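Local coordinates for 5-oxopent-3-ene-1,2,5-tricarboxylate decarboxylase (Exiguobacterium antarcticum B7, PDB 6IYM), which belongs to the fumarylacetoacetate hydrolase family of metal-binding enzymes and carries a magnesium ion in its beta-rich fold, at residues 111-117 with 174-179; 127-133 with 145-151; 5-9 with 60-66; 70-76 with 95-101. All coordinates share one frame; numbering follows the deposited sequence.

Contact 1 of 4, residues 111-117 with 174-179; sequences IERHADL and LDGFCP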
# COMPACT_ATOMS: atom_id res chain seq x y z
N ILE A 111 0.01 -21.02 -1.33
CA ILE A 111 -0.54 -19.91 -2.15
C ILE A 111 -1.97 -20.31 -2.53
O ILE A 111 -2.13 -21.32 -3.22
CB ILE A 111 0.34 -19.65 -3.39
CG1 ILE A 111 1.71 -19.09 -3.03
CG2 ILE A 111 -0.37 -18.75 -4.38
CD1 ILE A 111 2.79 -19.55 -3.98
N GLU A 112 -2.97 -19.58 -2.05
CA GLU A 112 -4.38 -19.85 -2.40
C GLU A 112 -4.49 -19.78 -3.93
O GLU A 112 -3.99 -18.82 -4.52
CB GLU A 112 -5.27 -18.87 -1.64
CG GLU A 112 -6.74 -18.97 -1.96
CD GLU A 112 -7.65 -18.16 -1.05
OE1 GLU A 112 -8.87 -18.29 -1.20
OE2 GLU A 112 -7.14 -17.38 -0.20
N ARG A 113 -5.10 -20.80 -4.56
CA ARG A 113 -5.16 -20.97 -6.04
C ARG A 113 -6.15 -19.98 -6.69
O ARG A 113 -5.87 -19.55 -7.86
CB ARG A 113 -5.51 -22.42 -6.37
CG ARG A 113 -6.04 -22.66 -7.78
CD ARG A 113 -4.95 -22.61 -8.84
NE ARG A 113 -5.49 -22.73 -10.19
CZ ARG A 113 -5.96 -21.73 -10.91
NH1 ARG A 113 -5.94 -20.50 -10.43
NH2 ARG A 113 -6.43 -21.95 -12.13
N HIS A 114 -7.27 -19.67 -6.03
CA HIS A 114 -8.33 -18.74 -6.51
C HIS A 114 -8.78 -19.13 -7.94
O HIS A 114 -8.80 -18.25 -8.83
CB HIS A 114 -7.85 -17.26 -6.45
CG HIS A 114 -7.42 -16.74 -5.11
ND1 HIS A 114 -8.31 -16.13 -4.23
CD2 HIS A 114 -6.20 -16.63 -4.54
CE1 HIS A 114 -7.65 -15.77 -3.14
NE2 HIS A 114 -6.34 -16.06 -3.31
N ALA A 115 -9.14 -20.40 -8.20
CA ALA A 115 -9.51 -20.86 -9.56
C ALA A 115 -10.73 -20.09 -10.11
O ALA A 115 -10.75 -19.82 -11.34
CB ALA A 115 -9.72 -22.36 -9.59
N ASP A 116 -11.68 -19.70 -9.26
CA ASP A 116 -12.82 -18.82 -9.67
C ASP A 116 -12.33 -17.48 -10.24
O ASP A 116 -13.03 -16.92 -11.12
CB ASP A 116 -13.81 -18.55 -8.52
CG ASP A 116 -13.17 -18.19 -7.19
OD1 ASP A 116 -11.92 -18.08 -7.12
OD2 ASP A 116 -13.94 -18.01 -6.21
N LEU A 117 -11.20 -16.94 -9.79
CA LEU A 117 -10.80 -15.56 -10.19
C LEU A 117 -9.75 -15.58 -11.29
O LEU A 117 -9.72 -14.58 -12.03
CB LEU A 117 -10.30 -14.78 -8.96
CG LEU A 117 -11.23 -14.85 -7.74
CD1 LEU A 117 -10.78 -13.89 -6.64
CD2 LEU A 117 -12.67 -14.54 -8.13
N LEU A 174 -4.30 -10.61 -4.40
CA LEU A 174 -5.20 -11.66 -3.83
C LEU A 174 -4.51 -12.33 -2.66
O LEU A 174 -3.28 -12.48 -2.74
CB LEU A 174 -5.51 -12.69 -4.92
CG LEU A 174 -6.31 -12.19 -6.11
CD1 LEU A 174 -6.94 -13.35 -6.87
CD2 LEU A 174 -7.40 -11.21 -5.69
N ASP A 175 -5.25 -12.80 -1.65
CA ASP A 175 -4.66 -13.48 -0.48
C ASP A 175 -3.75 -14.63 -0.99
O ASP A 175 -4.19 -15.40 -1.85
CB ASP A 175 -5.74 -13.96 0.51
CG ASP A 175 -6.60 -12.84 1.12
OD1 ASP A 175 -6.33 -11.63 0.90
OD2 ASP A 175 -7.58 -13.18 1.80
N GLY A 176 -2.53 -14.72 -0.48
CA GLY A 176 -1.57 -15.79 -0.83
C GLY A 176 -0.54 -15.33 -1.84
O GLY A 176 0.48 -16.04 -1.98
N PHE A 177 -0.72 -14.17 -2.49
CA PHE A 177 0.07 -13.78 -3.69
C PHE A 177 1.42 -13.14 -3.33
O PHE A 177 2.06 -12.59 -4.26
CB PHE A 177 -0.74 -12.87 -4.59
CG PHE A 177 -1.69 -13.57 -5.53
CD1 PHE A 177 -2.22 -14.81 -5.23
CD2 PHE A 177 -2.10 -12.94 -6.69
CE1 PHE A 177 -3.10 -15.43 -6.10
CE2 PHE A 177 -2.98 -13.56 -7.57
CZ PHE A 177 -3.48 -14.82 -7.27
N CYS A 178 1.88 -13.16 -2.07
CA CYS A 178 3.20 -12.57 -1.74
C CYS A 178 3.96 -13.40 -0.71
O CYS A 178 4.21 -12.95 0.41
CB CYS A 178 3.03 -11.11 -1.30
SG CYS A 178 4.58 -10.18 -1.45
N PRO A 179 4.48 -14.59 -1.08
CA PRO A 179 5.53 -15.26 -0.33
C PRO A 179 6.67 -14.29 -0.05
O PRO A 179 7.08 -13.58 -0.96
CB PRO A 179 6.05 -16.34 -1.29
CG PRO A 179 4.81 -16.70 -2.07
CD PRO A 179 4.08 -15.38 -2.26
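I111 and G176 bring the two backbones within 4.4 Å at their CA atoms, where strand 111-112 passes the type II turn L174-F177; the chains then spread, and side chains fill the gap. H114 is central to this. Its NE2 donates to the backbone O of D175 at 2.7 Å, nearly straight at 166°; NE2 sits in the carbonyl plane on a lone pair, and the acceptor lies only 7° out of the imidazole plane. CB of L174 covers one ring face as a CH-pi contact, 4.0 Å from the centroid, while CG of E112, from its own segment, covers the other. With CG of H114 beside its backbone N (chi1 -59°), the imidazole reaches across to the turn. Its CD2 also meets CE1 of F177 at 3.7 Å, the two planes nearly perpendicular but the approach oblique. G176, with positive phi, lets E112 N come to 4.2 Å from its CA. At the other end of the contact, I111 CD1 crosses P179 CG at about a right angle, 4.0 Å away. The side chains of E112 and D175 lie side by side, their carboxylates inclined and not touching; both form salt bridges with R136 of the second subunit, where D175 also bonds T230. The bond to D175 O fixes the imidazole's rotation, while the shared arginine probably offsets the repulsion between two neighbouring acids at the subunit interface.

Contact 2 of 4, residues 127-133 with 145-151; sequences LAIIIGT and EHVFGYS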
# COMPACT_ATOMS: atom_id res chain seq x y z
N LEU A 127 14.51 -10.33 -5.75
CA LEU A 127 15.30 -9.78 -4.62
C LEU A 127 14.51 -8.65 -3.99
O LEU A 127 14.06 -7.75 -4.72
CB LEU A 127 16.64 -9.26 -5.16
CG LEU A 127 17.51 -8.52 -4.15
CD1 LEU A 127 17.90 -9.42 -3.01
CD2 LEU A 127 18.74 -7.94 -4.84
N ALA A 128 14.32 -8.71 -2.68
CA ALA A 128 13.58 -7.70 -1.90
C ALA A 128 14.58 -6.85 -1.14
O ALA A 128 15.39 -7.44 -0.41
CB ALA A 128 12.65 -8.38 -0.94
N ILE A 129 14.53 -5.53 -1.29
CA ILE A 129 15.23 -4.55 -0.40
C ILE A 129 14.39 -4.30 0.86
O ILE A 129 13.21 -3.90 0.73
CB ILE A 129 15.50 -3.22 -1.13
CG1 ILE A 129 16.23 -3.42 -2.46
CG2 ILE A 129 16.23 -2.25 -0.21
CD1 ILE A 129 16.16 -2.20 -3.36
N ILE A 130 15.01 -4.42 2.03
CA ILE A 130 14.39 -4.09 3.34
C ILE A 130 14.94 -2.75 3.85
O ILE A 130 16.11 -2.69 4.19
CB ILE A 130 14.66 -5.22 4.34
CG1 ILE A 130 14.28 -6.58 3.77
CG2 ILE A 130 13.94 -4.93 5.64
CD1 ILE A 130 12.80 -6.78 3.63
N ILE A 131 14.10 -1.72 3.95
CA ILE A 131 14.53 -0.34 4.34
C ILE A 131 14.66 -0.34 5.86
O ILE A 131 13.78 -0.92 6.53
CB ILE A 131 13.52 0.70 3.83
CG1 ILE A 131 13.40 0.66 2.30
CG2 ILE A 131 13.84 2.10 4.34
CD1 ILE A 131 14.65 1.08 1.57
N GLY A 132 15.76 0.21 6.37
CA GLY A 132 16.07 0.20 7.81
C GLY A 132 15.93 1.58 8.43
O GLY A 132 15.79 1.66 9.65
N THR A 133 15.98 2.63 7.63
CA THR A 133 15.95 4.04 8.11
C THR A 133 15.10 4.87 7.13
O THR A 133 15.33 4.81 5.91
CB THR A 133 17.36 4.60 8.37
OG1 THR A 133 18.12 4.70 7.17
CG2 THR A 133 18.15 3.76 9.34
N GLU A 145 22.99 3.16 3.06
CA GLU A 145 22.92 3.52 4.50
C GLU A 145 21.47 3.41 4.98
O GLU A 145 21.27 3.18 6.18
CB GLU A 145 23.56 4.91 4.71
CG GLU A 145 24.78 4.86 5.61
CD GLU A 145 24.48 4.43 7.05
OE1 GLU A 145 23.36 4.74 7.53
OE2 GLU A 145 25.35 3.80 7.69
N HIS A 146 20.47 3.58 4.11
CA HIS A 146 19.04 3.42 4.48
C HIS A 146 18.55 1.96 4.33
O HIS A 146 17.35 1.74 4.51
CB HIS A 146 18.18 4.40 3.67
CG HIS A 146 18.44 5.83 3.98
ND1 HIS A 146 19.55 6.52 3.47
CD2 HIS A 146 17.74 6.72 4.71
CE1 HIS A 146 19.50 7.76 3.89
NE2 HIS A 146 18.42 7.91 4.65
N VAL A 147 19.42 1.00 3.97
CA VAL A 147 19.01 -0.42 3.73
C VAL A 147 19.36 -1.22 5.00
O VAL A 147 20.51 -1.21 5.43
CB VAL A 147 19.64 -0.99 2.44
CG1 VAL A 147 19.36 -2.48 2.27
CG2 VAL A 147 19.18 -0.25 1.19
N PHE A 148 18.39 -1.88 5.60
CA PHE A 148 18.66 -2.84 6.70
C PHE A 148 19.24 -4.13 6.09
O PHE A 148 20.08 -4.79 6.72
CB PHE A 148 17.38 -3.15 7.47
CG PHE A 148 17.59 -4.09 8.62
CD1 PHE A 148 18.17 -3.63 9.80
CD2 PHE A 148 17.24 -5.43 8.52
CE1 PHE A 148 18.36 -4.50 10.87
CE2 PHE A 148 17.44 -6.29 9.58
CZ PHE A 148 18.01 -5.82 10.75
N GLY A 149 18.73 -4.53 4.92
CA GLY A 149 19.11 -5.83 4.33
C GLY A 149 18.22 -6.25 3.17
O GLY A 149 17.63 -5.38 2.54
N TYR A 150 18.20 -7.56 2.90
CA TYR A 150 17.60 -8.14 1.67
C TYR A 150 16.94 -9.48 2.01
O TYR A 150 17.40 -10.19 2.93
CB TYR A 150 18.65 -8.32 0.58
CG TYR A 150 19.49 -7.12 0.24
CD1 TYR A 150 20.68 -6.86 0.91
CD2 TYR A 150 19.13 -6.27 -0.79
CE1 TYR A 150 21.46 -5.76 0.59
CE2 TYR A 150 19.91 -5.17 -1.13
CZ TYR A 150 21.08 -4.92 -0.44
OH TYR A 150 21.83 -3.84 -0.79
N SER A 151 15.89 -9.80 1.25
CA SER A 151 15.11 -11.06 1.37
C SER A 151 14.57 -11.43 -0.00
O SER A 151 14.99 -10.84 -1.02
CB SER A 151 14.02 -10.90 2.41
OG SER A 151 13.49 -12.14 2.83
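I129 has CG1 beside the backbone N (chi1 -53°), which leaves CG2 anti to that N; V147 has CG1 anti to its N (chi1 173°), which leaves CG2 anti to the carbonyl carbon. The two CG2 methyls meet at 3.8 Å, the side chains crossing at about a right angle. On the same face as I129 lies Y150, whose CB takes CD1 of L127 at 3.8 Å and whose ring has CG1 of V147 over one face. I130 and S151 point to the other face with A128. The strands run antiparallel at 154°, with A128 and S151 exchanging two backbone bonds. Beyond them I130 O accepts from two donors, F148 N at 2.8 Å and G149 N at 3.3 Å, both in the carbonyl plane. F148 and G149 thus share one partner, a classic beta bulge that shifts the register by one. Past it G132 N reaches H146 O at 2.9 Å. In helix 218-225, V218 packs on I129 and Y150, and L222 on V147 and I131, whereas F180 of strand 178-186 packs on I130 and S151. Chemically, the bulge spends one carbonyl on two amides and, with largely apolar side chains on both faces, keeps the sheet hydrogen-bonded through its change of register.

Contact 3 of 4, residues 5-9 with 60-66; sequences WFRFE and VRLLAPY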
# COMPACT_ATOMS: atom_id res chain seq x y z
N TRP A 5 18.70 -12.61 9.78
CA TRP A 5 17.61 -12.45 10.76
C TRP A 5 16.38 -13.19 10.25
O TRP A 5 16.10 -13.07 9.05
CB TRP A 5 17.26 -10.97 10.98
CG TRP A 5 18.30 -10.17 11.69
CD1 TRP A 5 19.33 -9.47 11.15
CD2 TRP A 5 18.36 -9.96 13.10
NE1 TRP A 5 20.05 -8.86 12.13
CE2 TRP A 5 19.48 -9.14 13.34
CE3 TRP A 5 17.58 -10.39 14.17
CZ2 TRP A 5 19.83 -8.74 14.63
CZ3 TRP A 5 17.94 -10.00 15.44
CH2 TRP A 5 19.04 -9.18 15.67
N PHE A 6 15.66 -13.86 11.14
CA PHE A 6 14.35 -14.45 10.81
C PHE A 6 13.47 -14.45 12.05
O PHE A 6 13.95 -14.15 13.17
CB PHE A 6 14.52 -15.86 10.23
CG PHE A 6 15.34 -16.80 11.07
CD1 PHE A 6 16.72 -16.84 10.92
CD2 PHE A 6 14.74 -17.64 11.99
CE1 PHE A 6 17.49 -17.72 11.68
CE2 PHE A 6 15.50 -18.51 12.76
CZ PHE A 6 16.87 -18.55 12.59
N ARG A 7 12.19 -14.67 11.78
CA ARG A 7 11.16 -15.02 12.76
C ARG A 7 10.90 -16.52 12.56
O ARG A 7 10.93 -16.96 11.39
CB ARG A 7 9.94 -14.13 12.51
CG ARG A 7 9.27 -13.59 13.76
CD ARG A 7 8.34 -12.44 13.45
NE ARG A 7 7.62 -12.65 12.21
CZ ARG A 7 6.31 -12.78 12.09
NH1 ARG A 7 5.53 -12.70 13.15
NH2 ARG A 7 5.77 -12.98 10.90
N PHE A 8 10.72 -17.28 13.65
CA PHE A 8 10.31 -18.72 13.60
C PHE A 8 9.21 -18.96 14.63
O PHE A 8 9.08 -18.15 15.56
CB PHE A 8 11.51 -19.62 13.85
CG PHE A 8 12.10 -19.57 15.24
CD1 PHE A 8 11.65 -20.43 16.24
CD2 PHE A 8 13.14 -18.71 15.54
CE1 PHE A 8 12.22 -20.42 17.50
CE2 PHE A 8 13.72 -18.69 16.81
CZ PHE A 8 13.26 -19.55 17.78
N GLU A 9 8.46 -20.06 14.46
CA GLU A 9 7.28 -20.42 15.28
C GLU A 9 7.71 -21.34 16.42
O GLU A 9 8.46 -22.31 16.17
CB GLU A 9 6.23 -21.11 14.41
CG GLU A 9 5.11 -21.76 15.20
CD GLU A 9 4.17 -22.56 14.31
OE1 GLU A 9 4.07 -22.21 13.11
OE2 GLU A 9 3.57 -23.55 14.80
N VAL A 60 12.30 -26.28 12.61
CA VAL A 60 11.95 -25.22 13.59
C VAL A 60 10.72 -24.46 13.09
O VAL A 60 9.88 -24.07 13.94
CB VAL A 60 13.15 -24.28 13.84
CG1 VAL A 60 13.72 -23.68 12.56
CG2 VAL A 60 12.82 -23.19 14.84
N ARG A 61 10.62 -24.28 11.76
CA ARG A 61 9.52 -23.61 11.01
C ARG A 61 9.65 -22.08 11.11
O ARG A 61 9.31 -21.51 12.19
CB ARG A 61 8.12 -24.05 11.43
CG ARG A 61 7.12 -23.91 10.29
CD ARG A 61 5.69 -23.57 10.70
NE ARG A 61 5.02 -22.78 9.67
CZ ARG A 61 3.70 -22.56 9.60
NH1 ARG A 61 2.87 -23.09 10.48
NH2 ARG A 61 3.21 -21.82 8.62
N LEU A 62 10.07 -21.47 10.01
CA LEU A 62 10.28 -20.01 9.81
C LEU A 62 8.91 -19.38 9.53
O LEU A 62 8.04 -20.08 8.95
CB LEU A 62 11.22 -19.82 8.61
CG LEU A 62 12.72 -20.05 8.85
CD1 LEU A 62 13.36 -18.83 9.43
CD2 LEU A 62 13.00 -21.23 9.75
N LEU A 63 8.71 -18.12 9.92
CA LEU A 63 7.53 -17.33 9.50
C LEU A 63 7.99 -16.31 8.46
O LEU A 63 9.23 -16.23 8.20
CB LEU A 63 6.88 -16.68 10.72
CG LEU A 63 6.35 -17.66 11.79
CD1 LEU A 63 5.90 -16.90 13.02
CD2 LEU A 63 5.22 -18.54 11.25
N ALA A 64 7.05 -15.58 7.85
CA ALA A 64 7.39 -14.38 7.05
C ALA A 64 8.22 -13.46 7.94
O ALA A 64 7.99 -13.40 9.14
CB ALA A 64 6.13 -13.72 6.56
N PRO A 65 9.28 -12.78 7.45
CA PRO A 65 10.05 -11.88 8.31
C PRO A 65 9.18 -10.94 9.17
O PRO A 65 9.43 -10.86 10.35
CB PRO A 65 10.94 -11.19 7.27
CG PRO A 65 11.26 -12.32 6.32
CD PRO A 65 9.90 -12.96 6.13
N TYR A 66 8.18 -10.28 8.59
CA TYR A 66 7.16 -9.49 9.33
C TYR A 66 6.02 -9.18 8.38
O TYR A 66 6.13 -9.57 7.20
CB TYR A 66 7.77 -8.20 9.88
CG TYR A 66 8.48 -7.39 8.83
CD1 TYR A 66 7.80 -6.53 8.00
CD2 TYR A 66 9.84 -7.53 8.64
CE1 TYR A 66 8.46 -5.77 7.04
CE2 TYR A 66 10.52 -6.80 7.68
CZ TYR A 66 9.83 -5.92 6.88
OH TYR A 66 10.52 -5.21 5.95
O HOH W 1 11.47 -15.14 8.89
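R7 carries this contact from strand 4-10 to the loop before strand 72-75, gripping A64 O side-on with two nitrogens. NH2 bonds that oxygen at 2.9 Å and NE at 3.2 Å, both with the acceptor only 7° out of the guanidinium plane; NE approaches nearly along the C=O axis, whereas NH2 is tilted 31° from the carbonyl plane. A weak bond also runs from NE to P65 O. The bend at chi3 (38°) folds the arginine back so that the guanidinium edge meets A64 O, with L63 over one face, its CD1 4.2 Å above the plane. Next come the backbones, which touch at F8 and L62: L63 N donates to R7 O at 2.9 Å from well above the carbonyl plane, and E9 N donates to R61 O at 2.8 Å. A water accepts from R7 N and lies 2.6 Å from L63 O, a probable bridge beside these direct bonds. At the end of the segment E9 OE1 forms a salt bridge with R61 NH1 at 3.0 Å, their planar groups inclined to each other, and R61 NH2 has D109 as a second acidic partner. Beyond this shell, strand 13-20 pairs with the strand and places A14 against R7, while helix 36-41 and strand 178-186 pack on P65. A loop without regular strand structure is therefore held to a sheet strand largely by its own carbonyls: A64 and R61, and weakly P65, offer oxygens to donors of segment 5-9, while L63 N answers R7 O, and the positive R7 probably strengthens the hold on A64.

Contact 4 of 4, residues 70-76 with 95-101; sequences RNVICVG and VLFTKAP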
# COMPACT_ATOMS: atom_id res chain seq x y z
N ARG A 70 3.23 -1.21 5.28
CA ARG A 70 2.50 -0.65 4.12
C ARG A 70 2.71 -1.55 2.90
O ARG A 70 3.48 -2.52 3.01
CB ARG A 70 2.89 0.83 3.98
CG ARG A 70 4.22 1.11 3.30
CD ARG A 70 4.55 2.57 3.58
NE ARG A 70 5.71 3.06 2.83
CZ ARG A 70 5.84 4.29 2.33
NH1 ARG A 70 4.87 5.19 2.46
NH2 ARG A 70 6.94 4.61 1.69
N ASN A 71 2.03 -1.28 1.77
CA ASN A 71 2.08 -2.21 0.62
C ASN A 71 3.54 -2.39 0.22
O ASN A 71 4.33 -1.44 0.32
CB ASN A 71 1.30 -1.75 -0.60
CG ASN A 71 -0.19 -1.62 -0.38
OD1 ASN A 71 -0.66 -1.61 0.75
ND2 ASN A 71 -0.93 -1.48 -1.46
N VAL A 72 3.87 -3.61 -0.18
CA VAL A 72 5.17 -3.97 -0.82
C VAL A 72 5.28 -3.17 -2.14
O VAL A 72 4.34 -3.22 -2.97
CB VAL A 72 5.26 -5.48 -1.05
CG1 VAL A 72 6.55 -5.85 -1.78
CG2 VAL A 72 5.15 -6.25 0.26
N ILE A 73 6.34 -2.39 -2.29
CA ILE A 73 6.58 -1.58 -3.52
C ILE A 73 7.30 -2.46 -4.52
O ILE A 73 8.32 -3.03 -4.12
CB ILE A 73 7.37 -0.30 -3.21
CG1 ILE A 73 6.66 0.56 -2.16
CG2 ILE A 73 7.64 0.46 -4.50
CD1 ILE A 73 7.51 1.67 -1.55
N CYS A 74 6.77 -2.55 -5.76
CA CYS A 74 7.21 -3.50 -6.80
C CYS A 74 7.63 -2.77 -8.08
O CYS A 74 6.89 -1.89 -8.55
CB CYS A 74 6.09 -4.47 -7.15
SG CYS A 74 5.62 -5.55 -5.77
N VAL A 75 8.78 -3.18 -8.63
CA VAL A 75 9.32 -2.68 -9.91
C VAL A 75 8.77 -3.56 -11.03
O VAL A 75 8.63 -4.78 -10.80
CB VAL A 75 10.86 -2.67 -9.88
CG1 VAL A 75 11.45 -2.23 -11.22
CG2 VAL A 75 11.35 -1.76 -8.75
N GLY A 76 8.47 -2.98 -12.19
CA GLY A 76 8.03 -3.73 -13.39
C GLY A 76 9.22 -4.42 -14.07
O GLY A 76 10.19 -4.77 -13.38
N VAL A 95 8.67 1.33 -13.86
CA VAL A 95 7.24 1.01 -13.57
C VAL A 95 7.19 0.63 -12.09
O VAL A 95 8.09 -0.14 -11.65
CB VAL A 95 6.74 -0.12 -14.50
CG1 VAL A 95 5.38 -0.66 -14.10
CG2 VAL A 95 6.71 0.32 -15.96
N LEU A 96 6.26 1.22 -11.34
CA LEU A 96 6.11 0.99 -9.88
C LEU A 96 4.65 0.66 -9.59
O LEU A 96 3.82 1.33 -10.12
CB LEU A 96 6.56 2.23 -9.09
CG LEU A 96 8.07 2.38 -8.92
CD1 LEU A 96 8.43 3.73 -8.32
CD2 LEU A 96 8.64 1.25 -8.07
N PHE A 97 4.39 -0.38 -8.80
CA PHE A 97 3.03 -0.76 -8.32
C PHE A 97 3.18 -1.46 -6.96
O PHE A 97 4.34 -1.66 -6.50
CB PHE A 97 2.32 -1.64 -9.35
CG PHE A 97 3.19 -2.78 -9.81
CD1 PHE A 97 4.03 -2.62 -10.89
CD2 PHE A 97 3.18 -3.98 -9.12
CE1 PHE A 97 4.85 -3.66 -11.29
CE2 PHE A 97 4.01 -5.02 -9.53
CZ PHE A 97 4.84 -4.85 -10.61
N THR A 98 2.07 -1.82 -6.32
CA THR A 98 2.14 -2.38 -4.94
C THR A 98 1.38 -3.70 -4.83
O THR A 98 0.56 -4.04 -5.73
CB THR A 98 1.63 -1.34 -3.94
OG1 THR A 98 0.22 -1.17 -4.11
CG2 THR A 98 2.35 -0.03 -4.09
N LYS A 99 1.64 -4.38 -3.73
CA LYS A 99 0.92 -5.60 -3.30
C LYS A 99 0.41 -5.36 -1.88
O LYS A 99 1.24 -5.00 -1.05
CB LYS A 99 1.86 -6.80 -3.30
CG LYS A 99 2.28 -7.26 -4.69
CD LYS A 99 3.42 -8.23 -4.62
CE LYS A 99 2.94 -9.66 -4.45
NZ LYS A 99 2.31 -10.17 -5.70
N ALA A 100 -0.90 -5.50 -1.65
CA ALA A 100 -1.52 -5.38 -0.31
C ALA A 100 -0.79 -6.31 0.64
O ALA A 100 -0.41 -7.41 0.23
CB ALA A 100 -2.99 -5.71 -0.35
N PRO A 101 -0.51 -5.86 1.90
CA PRO A 101 0.09 -6.70 2.93
C PRO A 101 -0.74 -7.95 3.28
O PRO A 101 -0.19 -8.93 3.65
CB PRO A 101 0.13 -5.79 4.17
CG PRO A 101 0.09 -4.40 3.63
CD PRO A 101 -0.76 -4.49 2.38
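C74 N donates to F97 O at 2.7 Å, nearly in line with the carbonyl, the shortest polar bond between antiparallel strands 72-75 and 96-99; F97 N returns the bond to C74 O. V72 and K99 form the next hydrogen-bonded pair, and G76 N closes the far end on V95 O. F97 and C74 share a face. With CG between backbone N and carbonyl carbon (chi1 49°), the F97 ring folds back over its neighbour: C74 O lies 3.7 Å above one face, offset toward the rim, and C74 SG is an oblique sulfur-aromatic neighbour 5.0 Å from the centroid. SG also touches CD of K99 at 3.7 Å. On the other face CD2 of L96 fits against CG2 of I73 (3.8 Å) and CG2 of V75. At the start, N71 ND2 bonds T98 OG1 at 2.9 Å, nearly straight at 169° and in the amide plane, while T98 OG1 and N71 OD1 also bond T98 OG1 and N71 N of the second subunit. K99 NZ reaches the carbonyl of K172 and forms a salt bridge with D155, a magnesium ligand. The arrangement is an antiparallel strand pair in the large mixed sheet of a fumarylacetoacetate hydrolase fold, where the F97 side chain comes within about 4 Å of the magnesium ion, beside the site.

Overall arrangement
Strands of the large mixed sheet tie all four contacts together. Contact 4 lies nearest the magnesium ion, which E124, E126 and D155 bind. In contact 1 the side chain of F177 is about 11 Å from the magnesium ion; in contact 2 the side chain of L127 is about 11 Å from the magnesium ion. Contacts 1 and 4 meet where K99 NZ bonds F177 O at 2.8 Å, and both touch the second subunit. Contact 3 abuts contact 2 through I130 CG2 and Y66 OH, 3.4 Å apart, and through the rings of F148 and W5. Contacts 1 and 2 fall on opposite sides of the chain's centre, their own centres 26 Å apart.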